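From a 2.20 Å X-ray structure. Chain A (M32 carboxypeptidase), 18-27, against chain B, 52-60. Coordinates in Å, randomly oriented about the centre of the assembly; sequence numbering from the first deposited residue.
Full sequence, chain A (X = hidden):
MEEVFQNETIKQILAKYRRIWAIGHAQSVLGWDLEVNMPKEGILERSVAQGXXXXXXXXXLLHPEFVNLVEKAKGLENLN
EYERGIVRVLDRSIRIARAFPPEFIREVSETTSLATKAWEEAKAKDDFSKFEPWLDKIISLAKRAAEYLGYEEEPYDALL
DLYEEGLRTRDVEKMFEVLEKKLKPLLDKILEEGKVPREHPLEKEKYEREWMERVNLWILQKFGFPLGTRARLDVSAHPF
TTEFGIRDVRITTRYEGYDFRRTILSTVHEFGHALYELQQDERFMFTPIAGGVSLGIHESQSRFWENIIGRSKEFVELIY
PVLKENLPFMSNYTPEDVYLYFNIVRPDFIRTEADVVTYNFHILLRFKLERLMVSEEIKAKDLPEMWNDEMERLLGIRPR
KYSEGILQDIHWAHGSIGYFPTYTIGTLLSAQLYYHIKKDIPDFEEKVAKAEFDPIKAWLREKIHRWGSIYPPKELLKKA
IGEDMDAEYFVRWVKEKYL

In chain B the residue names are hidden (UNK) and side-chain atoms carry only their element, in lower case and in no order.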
# COMPACT_ATOMS: atom_id res chain seq x y z
N ARG A 18 -15.99 3.23 -12.31
CA ARG A 18 -15.48 2.39 -11.23
C ARG A 18 -14.04 1.94 -11.51
O ARG A 18 -13.20 1.96 -10.62
CB ARG A 18 -16.39 1.17 -11.02
CG ARG A 18 -17.67 1.44 -10.25
CD ARG A 18 -17.97 0.29 -9.32
NE ARG A 18 -19.10 0.62 -8.45
CZ ARG A 18 -19.58 -0.19 -7.52
NH1 ARG A 18 -19.03 -1.38 -7.32
NH2 ARG A 18 -20.60 0.20 -6.78
N ARG A 19 -13.79 1.52 -12.75
CA ARG A 19 -12.46 1.07 -13.16
C ARG A 19 -11.46 2.20 -13.01
O ARG A 19 -10.37 2.02 -12.49
CB ARG A 19 -12.45 0.64 -14.64
CG ARG A 19 -12.71 -0.81 -14.87
CD ARG A 19 -12.42 -1.18 -16.30
NE ARG A 19 -12.60 -2.62 -16.48
CZ ARG A 19 -12.42 -3.27 -17.62
NH1 ARG A 19 -12.07 -2.60 -18.71
NH2 ARG A 19 -12.59 -4.58 -17.67
N ILE A 20 -11.85 3.36 -13.50
CA ILE A 20 -10.99 4.52 -13.41
C ILE A 20 -10.78 4.80 -11.92
O ILE A 20 -9.66 5.04 -11.48
CB ILE A 20 -11.63 5.75 -14.10
CG1 ILE A 20 -11.74 5.50 -15.60
CG2 ILE A 20 -10.82 6.98 -13.80
CD1 ILE A 20 -12.38 6.66 -16.39
N TRP A 21 -11.87 4.74 -11.16
CA TRP A 21 -11.78 4.98 -9.72
C TRP A 21 -10.84 3.97 -9.06
O TRP A 21 -10.05 4.33 -8.19
CB TRP A 21 -13.17 4.89 -9.07
CG TRP A 21 -13.11 4.99 -7.56
CD1 TRP A 21 -13.12 6.13 -6.81
CD2 TRP A 21 -12.92 3.91 -6.65
NE1 TRP A 21 -12.94 5.83 -5.48
CE2 TRP A 21 -12.81 4.47 -5.35
CE3 TRP A 21 -12.82 2.52 -6.79
CZ2 TRP A 21 -12.62 3.69 -4.20
CZ3 TRP A 21 -12.62 1.73 -5.65
CH2 TRP A 21 -12.52 2.32 -4.37
N ALA A 22 -10.91 2.71 -9.47
CA ALA A 22 -10.06 1.68 -8.88
C ALA A 22 -8.56 1.93 -9.12
O ALA A 22 -7.74 1.72 -8.22
CB ALA A 22 -10.46 0.31 -9.43
N ILE A 23 -8.20 2.36 -10.33
CA ILE A 23 -6.80 2.65 -10.61
C ILE A 23 -6.36 3.77 -9.66
O ILE A 23 -5.26 3.74 -9.13
CB ILE A 23 -6.60 3.08 -12.08
CG1 ILE A 23 -6.94 1.90 -13.00
CG2 ILE A 23 -5.16 3.51 -12.33
CD1 ILE A 23 -6.82 2.24 -14.47
N GLY A 24 -7.24 4.75 -9.43
CA GLY A 24 -6.93 5.86 -8.53
C GLY A 24 -6.74 5.40 -7.09
O GLY A 24 -5.86 5.86 -6.37
N HIS A 25 -7.60 4.48 -6.67
CA HIS A 25 -7.49 3.93 -5.33
C HIS A 25 -6.09 3.35 -5.25
O HIS A 25 -5.33 3.60 -4.31
CB HIS A 25 -8.50 2.81 -5.15
CG HIS A 25 -8.39 2.10 -3.84
ND1 HIS A 25 -8.87 2.65 -2.66
CD2 HIS A 25 -7.86 0.90 -3.51
CE1 HIS A 25 -8.63 1.81 -1.67
NE2 HIS A 25 -8.02 0.74 -2.16
N ALA A 26 -5.75 2.57 -6.26
CA ALA A 26 -4.44 1.94 -6.33
C ALA A 26 -3.31 2.99 -6.34
O ALA A 26 -2.34 2.84 -5.62
CB ALA A 26 -4.36 1.05 -7.57
N GLN A 27 -3.45 4.05 -7.12
CA GLN A 27 -2.40 5.08 -7.15
C GLN A 27 -2.15 5.69 -5.77
O GLN A 27 -1.01 5.92 -5.38
CB GLN A 27 -2.75 6.20 -8.15
CG GLN A 27 -2.61 5.83 -9.63
CD GLN A 27 -1.17 5.86 -10.14
OE1 GLN A 27 -0.91 6.25 -11.29
NE2 GLN A 27 -0.24 5.44 -9.30
N UNK B 52 -12.16 -4.52 -9.58
CA UNK B 52 -12.10 -3.83 -10.86
C UNK B 52 -10.77 -4.12 -11.57
O UNK B 52 -10.75 -4.34 -12.78
c UNK B 52 -12.27 -2.33 -10.65
o UNK B 52 -15.90 -2.32 -10.88
c UNK B 52 -13.65 -1.89 -10.19
o UNK B 52 -14.41 -2.08 -12.45
c UNK B 52 -14.73 -2.12 -11.25
N UNK B 53 -9.68 -4.12 -10.81
CA UNK B 53 -8.35 -4.39 -11.36
C UNK B 53 -8.20 -5.81 -11.87
O UNK B 53 -7.54 -6.04 -12.88
c UNK B 53 -6.76 -1.81 -11.14
c UNK B 53 -6.10 -2.46 -8.80
c UNK B 53 -7.26 -4.10 -10.31
c UNK B 53 -7.13 -2.63 -9.91
N UNK B 54 -8.78 -6.78 -11.16
CA UNK B 54 -8.68 -8.17 -11.61
C UNK B 54 -9.37 -8.32 -12.95
O UNK B 54 -8.87 -9.02 -13.83
c UNK B 54 -9.33 -9.13 -10.61
o UNK B 54 -8.46 -9.37 -9.52
N UNK B 55 -10.51 -7.66 -13.12
CA UNK B 55 -11.20 -7.74 -14.39
C UNK B 55 -10.39 -6.99 -15.46
O UNK B 55 -10.34 -7.40 -16.61
c UNK B 55 -12.62 -7.14 -14.32
c UNK B 55 -13.51 -8.02 -13.43
c UNK B 55 -13.22 -7.04 -15.72
N UNK B 56 -9.76 -5.89 -15.07
CA UNK B 56 -8.99 -5.10 -16.02
C UNK B 56 -7.80 -5.92 -16.47
O UNK B 56 -7.49 -6.00 -17.67
c UNK B 56 -7.54 -1.50 -15.49
c UNK B 56 -7.68 -2.91 -17.57
c UNK B 56 -8.50 -3.80 -15.36
c UNK B 56 -8.36 -2.56 -16.25
N UNK B 57 -7.13 -6.53 -15.50
CA UNK B 57 -5.96 -7.35 -15.76
C UNK B 57 -6.26 -8.47 -16.76
O UNK B 57 -5.56 -8.62 -17.77
c UNK B 57 -5.46 -7.94 -14.44
o UNK B 57 -4.12 -8.36 -14.55
N UNK B 58 -7.31 -9.24 -16.47
CA UNK B 58 -7.76 -10.35 -17.31
C UNK B 58 -8.08 -9.86 -18.71
O UNK B 58 -7.80 -10.53 -19.71
c UNK B 58 -9.82 -14.13 -18.31
c UNK B 58 -10.77 -12.16 -18.21
n UNK B 58 -9.05 -13.35 -17.57
n UNK B 58 -10.86 -13.44 -18.71
c UNK B 58 -9.03 -10.98 -16.68
c UNK B 58 -9.63 -12.10 -17.49
N UNK B 59 -8.67 -8.67 -18.79
CA UNK B 59 -9.03 -8.07 -20.06
C UNK B 59 -7.78 -7.78 -20.89
O UNK B 59 -7.76 -8.04 -22.09
o UNK B 59 -10.77 -3.80 -21.22
c UNK B 59 -9.82 -6.79 -19.82
c UNK B 59 -11.18 -4.90 -20.78
c UNK B 59 -10.35 -6.14 -21.07
o UNK B 59 -12.24 -5.03 -20.11
N UNK B 60 -6.75 -7.24 -20.25
CA UNK B 60 -5.50 -6.91 -20.93
C UNK B 60 -4.75 -8.16 -21.39
O UNK B 60 -4.15 -8.18 -22.47
c UNK B 60 -4.06 -4.02 -18.67
c UNK B 60 -5.05 -4.64 -19.65
c UNK B 60 -5.13 -3.79 -20.90
c UNK B 60 -4.60 -6.07 -20.01
O HOH W 1 -17.44 -3.04 -8.78

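Both stretches are helical, and their axes approach to 9.5 Å at an angle of 106° between their N-to-C directions, so the helices meet over a short length. Position 52 of chain B carries three side-chain carbons in a row, the third bearing two oxygens. Its CB packs 3.4 Å from CB of A22(A), and its carboxylate end lies beside the aliphatic parts of R18(A) and R19(A). The residue is E52(B). Its OE1 comes within 3.2 Å of CG of R19(A), yet stays 4.5 Å from NE of R19(A), too far for a salt bridge. OE2 of E52(B) accepts a hydrogen bond from the O of water 1 at 2.7 Å, and that water O accepts one from NH1 of R18(A), also at 2.7 Å, so water 1 bridges E52(B) and R18(A).

Position 53 has four carbons, forked at the second, and no heteroatom. They reach A22(A), I23(A) and A26(A), an apolar surface that suits L53(B). Its CD1 lies 4.1 Å from CB of A26(A) and its CD2 4.2 Å from CG1 of I23(A).

Position 54 shows one carbon followed by one oxygen and touches nothing on the chain A stretch. It is S54(B), whose hydroxyl is hydrogen-bonded elsewhere in the structure.

At position 55 a single carbon carries two more, three in all, and one of them comes close to the R19(A) guanidinium. It is V55(B); its CG1 lies 3.2 Å from NH2 of R19(A), near the guanidinium plane.

Position 56 again has four carbons forked at the second, near the side chains of R19(A) and I23(A). It is L56(B). Its CD1 meets CD1 of I23(A) at 3.9 Å, while its CA lies over one face of the R19(A) guanidinium, 4.0 Å from NH2 of R19(A).

Position 57 has one carbon and one oxygen, with CB directed away from the chain A stretch. It is S57(B), and it makes no contact there.

Position 58 has one carbon leading to a five-membered ring of three carbons and two nitrogens. The ring belongs to H58(B), which does not touch the chain A stretch.

Position 59 repeats the pattern of three carbons with two oxygens on the third, now against the guanidinium of R19(A). It is E59(B). The extended arginine donates from NH2 of R19(A) to OE1 of E59(B) at 2.5 Å, and from NH1 of R19(A) to OE1 and OE2 of E59(B) at 2.8 and 3.1 Å, forming a salt bridge.

Position 60 has four carbons forked at the second, out of reach of the chain A stretch, and is L60(B).

The contact combines a small apolar patch with one long polar arm. A22(A), I23(A) and A26(A) pack against L53(B) and L56(B), while R19(A) sits as a knob among E52(B), V55(B), L56(B) and E59(B). Its reach along the chain B helix carries the charge to E59(B), and together the stretches bury 488 Å².

Chain B, residues 52-60: ELSVLSHEL
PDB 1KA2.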